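Local coordinates for lipolytic protein G-D-S-L family (Veillonella parvula DSM 2008, PDB 4RW0), which is probably an esterase or lipase of the GDSL (SGNH hydrolase) family, splitting acyl esters, though its natural substrate is not established, at residues G156-A161 with N167-R172; G119-V124 with D144-L149; Y41-C46 with I52-N57; R83-V88 with V124-E129. One frame throughout, in Å; residues are numbered along the deposited sequence. Where two conformers were deposited one is given.

Interaction 1: G156-A161 with N167-R172; sequences GQIVFA and NERGYR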
loop_
_atom_site.group_PDB
_atom_site.type_symbol
_atom_site.label_atom_id
_atom_site.label_comp_id
_atom_site.label_asym_id
_atom_site.label_seq_id
_atom_site.Cartn_x
_atom_site.Cartn_y
_atom_site.Cartn_z
ATOM N N GLY A 156 -10.685 7.861 -18.917
ATOM C CA GLY A 156 -11.600 8.938 -18.573
ATOM C C GLY A 156 -12.373 8.768 -17.281
ATOM O O GLY A 156 -13.142 9.631 -16.922
ATOM N N GLN A 157 -12.177 7.670 -16.570
ATOM C CA GLN A 157 -12.819 7.538 -15.242
ATOM C C GLN A 157 -12.168 8.596 -14.334
ATOM O O GLN A 157 -10.987 8.766 -14.325
ATOM C CB GLN A 157 -12.596 6.157 -14.686
ATOM C CG GLN A 157 -13.155 5.010 -15.580
ATOM C CD GLN A 157 -14.662 4.981 -15.568
ATOM O OE1 GLN A 157 -15.334 5.230 -16.547
ATOM N NE2 GLN A 157 -15.180 4.679 -14.474
ATOM N N ILE A 158 -12.989 9.278 -13.573
ATOM C CA ILE A 158 -12.556 10.308 -12.654
ATOM C C ILE A 158 -12.123 9.622 -11.344
ATOM O O ILE A 158 -12.985 9.233 -10.515
ATOM C CB ILE A 158 -13.759 11.209 -12.415
ATOM C CG1 ILE A 158 -14.280 11.776 -13.756
ATOM C CG2 ILE A 158 -13.434 12.362 -11.479
ATOM C CD1 ILE A 158 -13.233 12.527 -14.552
ATOM N N VAL A 159 -10.828 9.387 -11.172
ATOM C CA VAL A 159 -10.362 8.625 -9.982
ATOM C C VAL A 159 -9.419 9.383 -8.998
ATOM O O VAL A 159 -9.241 8.928 -7.887
ATOM C CB VAL A 159 -9.718 7.308 -10.374
ATOM C CG1 VAL A 159 -10.753 6.346 -10.990
ATOM C CG2 VAL A 159 -8.580 7.507 -11.314
ATOM N N PHE A 160 -8.806 10.483 -9.420
ATOM C CA PHE A 160 -7.883 11.294 -8.602
ATOM C C PHE A 160 -8.494 12.611 -8.179
ATOM O O PHE A 160 -9.136 13.311 -8.971
ATOM C CB PHE A 160 -6.524 11.504 -9.297
ATOM C CG PHE A 160 -5.712 10.241 -9.426
ATOM C CD1 PHE A 160 -5.067 9.701 -8.320
ATOM C CD2 PHE A 160 -5.539 9.628 -10.631
ATOM C CE1 PHE A 160 -4.302 8.513 -8.403
ATOM C CE2 PHE A 160 -4.782 8.466 -10.736
ATOM C CZ PHE A 160 -4.182 7.899 -9.637
ATOM N N ALA A 161 -8.365 12.934 -6.880
ATOM C CA ALA A 161 -8.789 14.243 -6.352
ATOM C C ALA A 161 -7.749 15.386 -6.409
ATOM O O ALA A 161 -8.049 16.536 -6.107
ATOM C CB ALA A 161 -9.278 14.120 -4.927
ATOM N N ASN A 167 -9.827 9.851 -5.290
ATOM C CA ASN A 167 -11.157 10.205 -4.786
ATOM C C ASN A 167 -11.906 8.890 -4.405
ATOM O O ASN A 167 -11.335 7.840 -4.492
ATOM C CB ASN A 167 -11.924 11.052 -5.820
ATOM C CG ASN A 167 -12.242 10.274 -7.062
ATOM O OD1 ASN A 167 -12.322 9.036 -7.057
ATOM N ND2 ASN A 167 -12.459 10.993 -8.152
ATOM N N GLU A 168 -13.192 8.969 -4.016
ATOM C CA GLU A 168 -13.958 7.786 -3.585
ATOM C C GLU A 168 -14.018 6.730 -4.638
ATOM O O GLU A 168 -14.012 5.553 -4.331
ATOM C CB GLU A 168 -15.381 8.157 -3.196
ATOM C CG GLU A 168 -15.531 8.739 -1.769
ATOM C CD GLU A 168 -16.985 8.881 -1.322
ATOM O OE1 GLU A 168 -17.830 7.940 -1.526
ATOM O OE2 GLU A 168 -17.317 9.918 -0.691
ATOM N N ARG A 169 -14.105 7.119 -5.918
ATOM C CA ARG A 169 -14.141 6.104 -6.984
ATOM C C ARG A 169 -12.834 5.381 -7.059
ATOM O O ARG A 169 -12.794 4.177 -7.219
ATOM C CB ARG A 169 -14.528 6.736 -8.361
ATOM C CG ARG A 169 -14.480 5.703 -9.514
ATOM C CD ARG A 169 -14.872 6.242 -10.893
ATOM N NE ARG A 169 -16.272 6.606 -10.942
ATOM C CZ ARG A 169 -16.746 7.787 -10.809
ATOM N NH1 ARG A 169 -15.963 8.833 -10.662
ATOM N NH2 ARG A 169 -18.065 7.941 -10.833
ATOM N N GLY A 170 -11.752 6.125 -6.942
ATOM C CA GLY A 170 -10.426 5.529 -6.996
ATOM C C GLY A 170 -10.221 4.568 -5.841
ATOM O O GLY A 170 -9.668 3.532 -6.006
ATOM N N TYR A 171 -10.736 4.929 -4.652
ATOM C CA TYR A 171 -10.634 3.994 -3.494
ATOM C C TYR A 171 -11.488 2.739 -3.687
ATOM O O TYR A 171 -11.061 1.633 -3.301
ATOM C CB TYR A 171 -10.986 4.719 -2.211
ATOM C CG TYR A 171 -9.876 5.613 -1.639
ATOM C CD1 TYR A 171 -8.642 5.085 -1.434
ATOM C CD2 TYR A 171 -10.076 6.940 -1.313
ATOM C CE1 TYR A 171 -7.599 5.866 -0.957
ATOM C CE2 TYR A 171 -9.053 7.760 -0.774
ATOM C CZ TYR A 171 -7.808 7.193 -0.599
ATOM O OH TYR A 171 -6.723 7.853 -0.051
ATOM N N ARG A 172 -12.679 2.848 -4.343
ATOM C CA ARG A 172 -13.454 1.636 -4.598
ATOM C C ARG A 172 -12.694 0.693 -5.536
ATOM O O ARG A 172 -12.592 -0.520 -5.255
ATOM C CB ARG A 172 -14.838 1.939 -5.171
ATOM C CG ARG A 172 -15.753 2.675 -4.249
ATOM C CD ARG A 172 -17.207 2.581 -4.746
ATOM N NE ARG A 172 -17.377 3.265 -6.025
ATOM C CZ ARG A 172 -17.581 4.548 -6.203
ATOM N NH1 ARG A 172 -17.757 5.386 -5.183
ATOM N NH2 ARG A 172 -17.738 5.013 -7.442
HETATM O O HOH W 1 -11.898 13.962 -8.431
#

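Interaction 2: G119-V124 with D144-L149; sequences GLDLVV and DFYTTL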
loop_
_atom_site.group_PDB
_atom_site.type_symbol
_atom_site.label_atom_id
_atom_site.label_comp_id
_atom_site.label_asym_id
_atom_site.label_seq_id
_atom_site.Cartn_x
_atom_site.Cartn_y
_atom_site.Cartn_z
ATOM N N GLY A 119 8.096 13.030 -15.229
ATOM C CA GLY A 119 9.207 13.250 -14.287
ATOM C C GLY A 119 9.120 12.320 -13.068
ATOM O O GLY A 119 9.535 11.167 -13.115
ATOM N N LEU A 120 8.507 12.814 -11.995
ATOM C CA LEU A 120 8.393 12.018 -10.759
ATOM C C LEU A 120 7.723 10.657 -10.926
ATOM O O LEU A 120 8.097 9.683 -10.256
ATOM C CB LEU A 120 7.695 12.819 -9.678
ATOM C CG LEU A 120 8.489 14.020 -9.250
ATOM C CD1 LEU A 120 7.751 14.726 -8.158
ATOM C CD2 LEU A 120 9.883 13.601 -8.799
ATOM N N ASP A 121 6.744 10.544 -11.818
ATOM C CA ASP A 121 6.087 9.252 -11.942
ATOM C C ASP A 121 6.967 8.163 -12.448
ATOM O O ASP A 121 6.666 6.957 -12.271
ATOM C CB ASP A 121 4.861 9.320 -12.877
ATOM C CG ASP A 121 3.964 8.097 -12.709
ATOM O OD1 ASP A 121 3.495 7.881 -11.538
ATOM O OD2 ASP A 121 3.821 7.313 -13.674
ATOM N N LEU A 122 8.031 8.559 -13.163
ATOM C CA LEU A 122 8.986 7.547 -13.634
ATOM C C LEU A 122 9.740 6.891 -12.457
ATOM O O LEU A 122 10.061 5.690 -12.507
ATOM C CB LEU A 122 9.990 8.128 -14.642
ATOM C CG LEU A 122 9.405 8.888 -15.846
ATOM C CD1 LEU A 122 10.527 9.449 -16.731
ATOM C CD2 LEU A 122 8.531 7.968 -16.669
ATOM N N VAL A 123 9.972 7.649 -11.399
ATOM C CA VAL A 123 10.613 7.083 -10.188
ATOM C C VAL A 123 9.685 6.025 -9.558
ATOM O O VAL A 123 10.096 4.883 -9.230
ATOM C CB VAL A 123 10.915 8.172 -9.175
ATOM C CG1 VAL A 123 11.665 7.583 -7.995
ATOM C CG2 VAL A 123 11.732 9.303 -9.789
ATOM N N VAL A 124 8.382 6.359 -9.506
ATOM C CA VAL A 124 7.356 5.440 -8.975
ATOM C C VAL A 124 7.363 4.141 -9.769
ATOM O O VAL A 124 7.355 3.030 -9.239
ATOM C CB VAL A 124 5.905 6.078 -9.037
ATOM C CG1 VAL A 124 4.841 5.056 -8.712
ATOM C CG2 VAL A 124 5.763 7.198 -8.062
ATOM N N ASP A 144 -1.286 -4.631 -7.279
ATOM C CA ASP A 144 -0.845 -3.613 -8.257
ATOM C C ASP A 144 -1.871 -2.521 -8.361
ATOM O O ASP A 144 -2.638 -2.455 -9.360
ATOM C CB ASP A 144 -0.589 -4.236 -9.656
ATOM C CG ASP A 144 -0.009 -3.234 -10.665
ATOM O OD1 ASP A 144 0.293 -2.055 -10.366
ATOM O OD2 ASP A 144 0.150 -3.619 -11.831
ATOM N N PHE A 145 -1.905 -1.626 -7.363
ATOM C CA PHE A 145 -2.834 -0.513 -7.429
ATOM C C PHE A 145 -2.515 0.439 -8.553
ATOM O O PHE A 145 -3.408 1.117 -9.103
ATOM C CB PHE A 145 -2.834 0.248 -6.120
ATOM C CG PHE A 145 -3.323 -0.537 -4.921
ATOM C CD1 PHE A 145 -4.676 -0.880 -4.774
ATOM C CD2 PHE A 145 -2.446 -0.869 -3.883
ATOM C CE1 PHE A 145 -5.128 -1.522 -3.647
ATOM C CE2 PHE A 145 -2.902 -1.514 -2.753
ATOM C CZ PHE A 145 -4.255 -1.853 -2.627
ATOM N N TYR A 146 -1.221 0.562 -8.864
ATOM C CA TYR A 146 -0.771 1.520 -9.836
ATOM C C TYR A 146 -1.544 1.308 -11.172
ATOM O O TYR A 146 -2.094 2.263 -11.733
ATOM C CB TYR A 146 0.753 1.368 -10.149
ATOM C CG TYR A 146 1.244 2.365 -11.190
ATOM C CD1 TYR A 146 1.101 2.135 -12.553
ATOM C CD2 TYR A 146 1.824 3.548 -10.809
ATOM C CE1 TYR A 146 1.490 3.078 -13.499
ATOM C CE2 TYR A 146 2.198 4.478 -11.728
ATOM C CZ TYR A 146 2.049 4.234 -13.085
ATOM O OH TYR A 146 2.455 5.259 -13.941
ATOM N N THR A 147 -1.595 0.064 -11.612
ATOM C CA THR A 147 -2.198 -0.270 -12.904
ATOM C C THR A 147 -3.706 -0.037 -12.908
ATOM O O THR A 147 -4.281 0.512 -13.853
ATOM C CB THR A 147 -1.860 -1.690 -13.296
ATOM O OG1 THR A 147 -0.450 -1.795 -13.395
ATOM C CG2 THR A 147 -2.427 -2.025 -14.712
ATOM N N THR A 148 -4.344 -0.378 -11.806
ATOM C CA THR A 148 -5.761 -0.145 -11.640
ATOM C C THR A 148 -6.195 1.270 -11.858
ATOM O O THR A 148 -7.117 1.533 -12.624
ATOM C CB THR A 148 -6.198 -0.637 -10.213
ATOM O OG1 THR A 148 -5.879 -2.003 -10.069
ATOM C CG2 THR A 148 -7.637 -0.486 -10.041
ATOM N N LEU A 149 -5.560 2.223 -11.213
ATOM C CA LEU A 149 -5.928 3.584 -11.401
ATOM C C LEU A 149 -5.387 4.205 -12.700
ATOM O O LEU A 149 -6.026 5.132 -13.248
ATOM C CB LEU A 149 -5.508 4.430 -10.217
ATOM C CG LEU A 149 -6.275 4.027 -8.901
ATOM C CD1 LEU A 149 -6.256 5.153 -7.897
ATOM C CD2 LEU A 149 -7.757 3.678 -9.118
#

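Interaction 3: Y41-C46 with I52-N57; sequences YGEDGC and IYNIEN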
loop_
_atom_site.group_PDB
_atom_site.type_symbol
_atom_site.label_atom_id
_atom_site.label_comp_id
_atom_site.label_asym_id
_atom_site.label_seq_id
_atom_site.Cartn_x
_atom_site.Cartn_y
_atom_site.Cartn_z
ATOM N N TYR A 41 -2.880 1.124 10.256
ATOM C CA TYR A 41 -1.778 1.901 10.874
ATOM C C TYR A 41 -1.242 2.965 9.948
ATOM O O TYR A 41 -0.193 3.589 10.170
ATOM C CB TYR A 41 -0.666 0.936 11.319
ATOM C CG TYR A 41 -0.962 0.103 12.486
ATOM C CD1 TYR A 41 -1.740 -1.022 12.380
ATOM C CD2 TYR A 41 -0.425 0.405 13.754
ATOM C CE1 TYR A 41 -2.030 -1.800 13.483
ATOM C CE2 TYR A 41 -0.702 -0.387 14.890
ATOM C CZ TYR A 41 -1.486 -1.489 14.741
ATOM O OH TYR A 41 -1.873 -2.278 15.769
ATOM N N GLY A 42 -1.985 3.251 8.868
ATOM C CA GLY A 42 -1.557 4.214 7.940
ATOM C C GLY A 42 -1.441 5.570 8.594
ATOM O O GLY A 42 -2.250 5.930 9.462
ATOM N N GLU A 43 -0.573 6.408 8.070
ATOM C CA GLU A 43 -0.319 7.719 8.716
ATOM C C GLU A 43 -0.104 8.748 7.628
ATOM O O GLU A 43 0.769 8.622 6.770
ATOM C CB GLU A 43 0.913 7.634 9.614
ATOM C CG GLU A 43 1.346 8.955 10.231
ATOM C CD GLU A 43 2.803 8.865 10.799
ATOM O OE1 GLU A 43 3.171 7.834 11.430
ATOM O OE2 GLU A 43 3.612 9.795 10.542
ATOM N N ASP A 44 -0.898 9.793 7.674
ATOM C CA ASP A 44 -0.788 10.816 6.694
ATOM C C ASP A 44 0.571 11.510 6.732
ATOM O O ASP A 44 1.083 11.801 7.783
ATOM C CB ASP A 44 -1.863 11.909 6.920
ATOM C CG ASP A 44 -3.311 11.419 6.685
ATOM O OD1 ASP A 44 -3.526 10.313 6.177
ATOM O OD2 ASP A 44 -4.276 12.181 7.010
ATOM N N GLY A 45 1.143 11.737 5.563
ATOM C CA GLY A 45 2.394 12.428 5.475
ATOM C C GLY A 45 3.583 11.498 5.681
ATOM O O GLY A 45 4.696 11.946 5.560
ATOM N N CYS A 46 3.361 10.212 5.896
ATOM C CA CYS A 46 4.441 9.289 6.278
ATOM C C CYS A 46 5.484 9.024 5.171
ATOM O O CYS A 46 5.157 8.843 3.984
ATOM C CB CYS A 46 3.814 7.937 6.648
ATOM S SG CYS A 46 4.863 6.867 7.627
ATOM N N ILE A 52 8.755 2.319 8.733
ATOM C CA ILE A 52 9.605 1.393 9.512
ATOM C C ILE A 52 9.461 1.616 10.977
ATOM O O ILE A 52 9.265 0.654 11.769
ATOM C CB ILE A 52 11.083 1.458 9.043
ATOM C CG1 ILE A 52 11.166 0.875 7.649
ATOM C CG2 ILE A 52 12.003 0.657 9.984
ATOM C CD1 ILE A 52 12.472 1.064 6.928
ATOM N N TYR A 53 9.517 2.861 11.388
ATOM C CA TYR A 53 9.298 3.148 12.805
ATOM C C TYR A 53 7.928 2.669 13.310
ATOM O O TYR A 53 7.796 2.097 14.406
ATOM C CB TYR A 53 9.496 4.632 13.151
ATOM C CG TYR A 53 10.853 5.224 12.787
ATOM C CD1 TYR A 53 12.042 4.452 12.762
ATOM C CD2 TYR A 53 10.949 6.548 12.403
ATOM C CE1 TYR A 53 13.265 5.011 12.372
ATOM C CE2 TYR A 53 12.160 7.121 11.998
ATOM C CZ TYR A 53 13.333 6.351 12.039
ATOM O OH TYR A 53 14.431 7.019 11.578
ATOM N N ASN A 54 6.878 2.891 12.499
ATOM C CA ASN A 54 5.551 2.381 12.876
ATOM C C ASN A 54 5.522 0.903 13.015
ATOM O O ASN A 54 4.895 0.364 13.911
ATOM C CB ASN A 54 4.493 2.865 11.903
ATOM C CG ASN A 54 4.295 4.383 11.970
ATOM O OD1 ASN A 54 4.541 5.019 12.971
ATOM N ND2 ASN A 54 3.788 4.936 10.913
ATOM N N ILE A 55 6.217 0.209 12.094
ATOM C CA ILE A 55 6.225 -1.225 12.132
ATOM C C ILE A 55 6.970 -1.714 13.375
ATOM O O ILE A 55 6.553 -2.648 14.026
ATOM C CB ILE A 55 6.890 -1.789 10.852
ATOM C CG1 ILE A 55 6.026 -1.483 9.669
ATOM C CG2 ILE A 55 7.036 -3.257 10.916
ATOM C CD1 ILE A 55 6.732 -1.766 8.339
ATOM N N GLU A 56 8.066 -1.064 13.683
ATOM C CA GLU A 56 8.862 -1.469 14.894
ATOM C C GLU A 56 8.045 -1.246 16.112
ATOM O O GLU A 56 8.040 -2.082 17.023
ATOM C CB GLU A 56 10.147 -0.641 15.039
ATOM C CG GLU A 56 11.189 -0.805 13.929
ATOM C CD GLU A 56 12.321 0.277 13.953
ATOM O OE1 GLU A 56 12.121 1.338 14.606
ATOM O OE2 GLU A 56 13.374 0.101 13.247
ATOM N N ASN A 57 7.323 -0.120 16.185
ATOM C CA ASN A 57 6.584 0.162 17.459
ATOM C C ASN A 57 5.453 -0.827 17.646
ATOM O O ASN A 57 5.148 -1.264 18.757
ATOM C CB ASN A 57 6.024 1.602 17.479
ATOM C CG ASN A 57 7.125 2.662 17.424
ATOM O OD1 ASN A 57 8.277 2.417 17.812
ATOM N ND2 ASN A 57 6.796 3.817 16.872
HETATM O O HOH W 2 2.260 3.572 8.688
#

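Interaction 4: R83-V88 with V124-E129; sequences RDSTYV and VREVNE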
loop_
_atom_site.group_PDB
_atom_site.type_symbol
_atom_site.label_atom_id
_atom_site.label_comp_id
_atom_site.label_asym_id
_atom_site.label_seq_id
_atom_site.Cartn_x
_atom_site.Cartn_y
_atom_site.Cartn_z
ATOM N N ARG A 83 13.621 12.011 -3.407
ATOM C CA ARG A 83 14.466 10.842 -3.280
ATOM C C ARG A 83 14.385 10.001 -4.522
ATOM O O ARG A 83 13.353 9.972 -5.211
ATOM C CB ARG A 83 14.140 9.994 -2.048
ATOM C CG ARG A 83 13.876 10.729 -0.723
ATOM C CD ARG A 83 15.034 11.586 -0.298
ATOM N NE ARG A 83 16.301 10.827 -0.266
ATOM C CZ ARG A 83 16.865 10.269 0.815
ATOM N NH1 ARG A 83 18.015 9.632 0.676
ATOM N NH2 ARG A 83 16.294 10.322 2.018
ATOM N N ASP A 84 15.431 9.245 -4.816
ATOM C CA ASP A 84 15.415 8.436 -6.008
ATOM C C ASP A 84 14.925 7.020 -5.722
ATOM O O ASP A 84 14.752 6.633 -4.547
ATOM C CB ASP A 84 16.791 8.502 -6.714
ATOM C CG ASP A 84 17.898 7.747 -5.964
ATOM O OD1 ASP A 84 17.636 6.863 -5.123
ATOM O OD2 ASP A 84 19.064 8.040 -6.248
ATOM N N SER A 85 14.692 6.264 -6.792
ATOM C CA SER A 85 14.134 4.940 -6.760
ATOM C C SER A 85 14.995 3.953 -6.022
ATOM O O SER A 85 14.495 2.977 -5.455
ATOM C CB SER A 85 13.939 4.387 -8.177
ATOM O OG SER A 85 15.152 4.405 -8.887
ATOM N N THR A 86 16.299 4.180 -6.043
ATOM C CA THR A 86 17.187 3.296 -5.286
ATOM C C THR A 86 16.977 3.437 -3.757
ATOM O O THR A 86 16.854 2.429 -3.053
ATOM C CB THR A 86 18.666 3.522 -5.690
ATOM O OG1 THR A 86 18.794 3.175 -7.086
ATOM C CG2 THR A 86 19.550 2.614 -4.844
ATOM N N TYR A 87 16.898 4.666 -3.271
ATOM C CA TYR A 87 16.653 4.899 -1.865
ATOM C C TYR A 87 15.278 4.286 -1.442
ATOM O O TYR A 87 15.160 3.547 -0.423
ATOM C CB TYR A 87 16.713 6.384 -1.531
ATOM C CG TYR A 87 16.213 6.610 -0.128
ATOM C CD1 TYR A 87 17.019 6.299 0.992
ATOM C CD2 TYR A 87 14.910 7.041 0.109
ATOM C CE1 TYR A 87 16.545 6.457 2.287
ATOM C CE2 TYR A 87 14.423 7.203 1.397
ATOM C CZ TYR A 87 15.231 6.919 2.489
ATOM O OH TYR A 87 14.718 7.009 3.791
ATOM N N VAL A 88 14.243 4.601 -2.235
ATOM C CA VAL A 88 12.872 4.182 -1.920
ATOM C C VAL A 88 12.754 2.699 -1.901
ATOM O O VAL A 88 12.280 2.100 -0.902
ATOM C CB VAL A 88 11.843 4.880 -2.842
ATOM C CG1 VAL A 88 10.444 4.362 -2.549
ATOM C CG2 VAL A 88 11.876 6.345 -2.549
ATOM N N VAL A 124 8.382 6.359 -9.506
ATOM C CA VAL A 124 7.356 5.440 -8.975
ATOM C C VAL A 124 7.363 4.141 -9.769
ATOM O O VAL A 124 7.355 3.030 -9.239
ATOM C CB VAL A 124 5.905 6.078 -9.037
ATOM C CG1 VAL A 124 4.841 5.056 -8.712
ATOM C CG2 VAL A 124 5.763 7.198 -8.062
ATOM N N ARG A 125 7.409 4.286 -11.085
ATOM C CA ARG A 125 7.424 3.128 -11.930
ATOM C C ARG A 125 8.632 2.269 -11.725
ATOM O O ARG A 125 8.487 1.045 -11.765
ATOM C CB ARG A 125 7.267 3.512 -13.420
ATOM C CG ARG A 125 5.834 3.998 -13.693
ATOM C CD ARG A 125 5.629 4.706 -15.004
ATOM N NE ARG A 125 6.127 3.899 -16.081
ATOM C CZ ARG A 125 6.423 4.370 -17.301
ATOM N NH1 ARG A 125 6.218 5.666 -17.646
ATOM N NH2 ARG A 125 6.928 3.524 -18.194
ATOM N N GLU A 126 9.787 2.883 -11.556
ATOM C CA GLU A 126 11.059 2.143 -11.316
ATOM C C GLU A 126 10.998 1.399 -10.006
ATOM O O GLU A 126 11.365 0.244 -9.938
ATOM C CB GLU A 126 12.274 3.111 -11.254
ATOM C CG GLU A 126 12.719 3.753 -12.570
ATOM C CD GLU A 126 13.673 4.965 -12.433
ATOM O OE1 GLU A 126 14.239 5.233 -11.348
ATOM O OE2 GLU A 126 13.847 5.677 -13.444
ATOM N N VAL A 127 10.490 2.048 -8.945
ATOM C CA VAL A 127 10.299 1.369 -7.647
ATOM C C VAL A 127 9.404 0.191 -7.855
ATOM O O VAL A 127 9.727 -0.915 -7.424
ATOM C CB VAL A 127 9.705 2.339 -6.569
ATOM C CG1 VAL A 127 9.246 1.617 -5.332
ATOM C CG2 VAL A 127 10.706 3.393 -6.217
ATOM N N ASN A 128 8.269 0.377 -8.549
ATOM C CA ASN A 128 7.314 -0.702 -8.611
ATOM C C ASN A 128 7.824 -1.897 -9.413
ATOM O O ASN A 128 7.537 -3.043 -9.072
ATOM C CB ASN A 128 5.943 -0.249 -9.152
ATOM C CG ASN A 128 5.160 0.605 -8.184
ATOM O OD1 ASN A 128 5.453 0.643 -7.001
ATOM N ND2 ASN A 128 4.160 1.327 -8.712
ATOM N N GLU A 129 8.555 -1.656 -10.493
ATOM C CA GLU A 129 9.219 -2.786 -11.213
ATOM C C GLU A 129 10.165 -3.597 -10.343
ATOM O O GLU A 129 10.141 -4.836 -10.347
ATOM C CB GLU A 129 10.005 -2.287 -12.476
ATOM C CG GLU A 129 9.083 -1.868 -13.615
ATOM C CD GLU A 129 7.970 -2.897 -13.929
ATOM O OE1 GLU A 129 6.763 -2.502 -13.808
ATOM O OE2 GLU A 129 8.279 -4.098 -14.250
HETATM O O HOH W 3 15.115 7.426 -9.539
#

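Interaction 1: G156-A161 with N167-R172
The guanidinium of Arg-169 has the carbonyl O of Ile-158 at its edge, in its plane, and the side-chain amide of Asn-167 meets the same oxygen within its own plane. The Gln-157 amide stands nearly upright to the guanidinium, its NE2 3.9 Å from Arg-169 CD. The two donors reach Ile-158 O differently: Arg-169 NH1 at 3.0 Å lies on a lone pair in the carbonyl plane, while Asn-167 ND2, also at 3.0 Å, comes from above that plane. A backbone bond joins Asn-167 N to Val-159 O at 2.8 Å. Asn-167 is the N-cap of helix 168-182: with chi1 at 66° its CG folds over its own backbone, and OD1 accepts from Gly-170 N at 3.0 Å. Gly-170 comes close enough for a CB there to clash with Val-159 O. A water joins Asn-167 ND2 to Phe-160 O. With an alanine at Asn-167, Gly-170 N would probably lose its capping acceptor and Ile-158 O one of its two donors described here. In SGNH hydrolases the loop entering the last helix usually carries the catalytic histidine. The chemistry here, one amide capping the helix while binding the preceding loop, ties that helix start to residues 156-161.

Interaction 2: G119-V124 with D144-L149
Tyr-146 OH donates to Asp-121 OD2 across a very short 2.5 Å. The two side chains approach from opposite directions, with carboxylate and ring only 19° from coplanar, so Asp-121 OD1 also lies at the ring's edge, 3.6 Å from Tyr-146 CE2. Next to them Val-124 CG1 rests 4.0 Å from Tyr-146 CD2, crossing the ring at a slant. The phenol reaches this far because Tyr-146 CG is trans to the backbone N (chi1 179°), which carries the ring across to Asp-121. In the second shell the backbone N of Ile-113 binds Asp-121 OD1, so each carboxylate oxygen has a donor and the group can hardly rotate. A leucine in place of Asp-121 would probably strip both the Tyr-146 hydroxyl and Ile-113 N of their acceptor in a buried spot. At the start of the tyrosine's helix, Asp-144 is the N-cap: its OD1 takes Thr-147 N at 3.1 Å, and OD2 takes Thr-147 OG1. Helix 120-138 leads through strand 141-143, an outermost strand of the parallel sheet, into helix 145-154; the contact links the first turns of both helices, beside the loop with Gln-112 and Ile-113 that follows strand 104-108.

Interaction 3: Y41-C46 with I52-N57
Asn-54 reaches from helix 48-59 to Glu-43, and its amide carries nearly everything that passes between residues 41-46 and 52-57. Its CB points at the loop, and with chi1 at -66° Asn-54 CG swings to the side of the backbone N, ending 3.7 Å from Glu-43 OE1. At the tip the two branches part company. Asn-54 OD1 is 3.5 Å from Glu-43 OE1, an approach of two acceptors that bonds nothing. Asn-54 ND2 does the bonding: it donates to Glu-43 OE1 at 3.0 Å in a nearly straight line (165°), the oxygen lying in the amide plane while the nitrogen stands above the carboxylate plane. A water 3.0 Å from Asn-54 ND2 accepts from it and donates to Tyr-41 O, and Cys-46 SG lies 4.0 Å from the same nitrogen. The loop and helix belong to a beta-alpha-beta crossover running from strand 36-40 through helix 48-59 to strand 69-73 of the parallel sheet. In SGNH hydrolases the loop after the second strand, here 36-40, usually holds block II, whose glycine lends a backbone N-H to the oxyanion hole. Here it makes a type II turn from Glu-43 to Cys-46, closed by Cys-46 N to Glu-43 O, with Gly-45 in the third position. On the sheet side Asn-54 touches Phe-9 of strand 4-10, and Asp-44 turns elsewhere to a salt bridge with Arg-15.

Interaction 4: R83-V88 with V124-E129
Ser-85 OG donates to Glu-126 OE1 at 2.8 Å, and the oxygen receives it on its anti lone pair, the one facing away from the other carboxylate oxygen. The hydroxyl sits between backbone N and carbonyl carbon (chi1 56°), which turns it to the facing helix. Glu-126 meets it with CG on the side of its own backbone N and an extended chain beyond, so its CB passes 3.7 Å from Ser-85 CB before the carboxylate arrives. A water accepts from Ser-85 N and donates to the same OE1, a second, indirect tie. Beside this polar pair the valines pack. Val-127 has CG1 trans to its backbone N (chi1 169°), leaving CG2 to press against Ser-85 CA and Val-88 CG1, both at 3.8 Å. Val-88 takes the same rotamer and crosses Val-127 at about a right angle. Asp-84 is the N-cap of helix 85-100, its OD1 accepting Tyr-87 N at 3.0 Å. Two neighbouring helices of the alpha/beta fold, 85-100 and 120-138, thus meet over a small side chain, with Ser-85 and Val-127 CA atoms only 5.3 Å apart. Chemically, the Glu-126 carboxylate gathers one direct and one water-borne donor at the first turn of helix 85-100, where the helix dipole is likely to favour its negative charge.

Interactions 2 and 4 are buried and both draw on helix 120-138, sharing Val-124: one face of that helix goes to helix 145-154, another to helix 85-100, and Tyr-146 also packs on Arg-125 and Asn-128. Each pairs a hydroxyl-carboxylate bond with valine packing. Interactions 1 and 3 are only partly buried and local, each joining a loop to the helix that follows it, and both centre on an asparagine amide with a bridging water, interaction 1 adding an arginine and a backbone bond. Interaction 1 touches interaction 2 through Leu-149, which meets Phe-160, Val-159 and Gly-170. Interaction 3 touches none of the others and lies across the chain's centre from interaction 2.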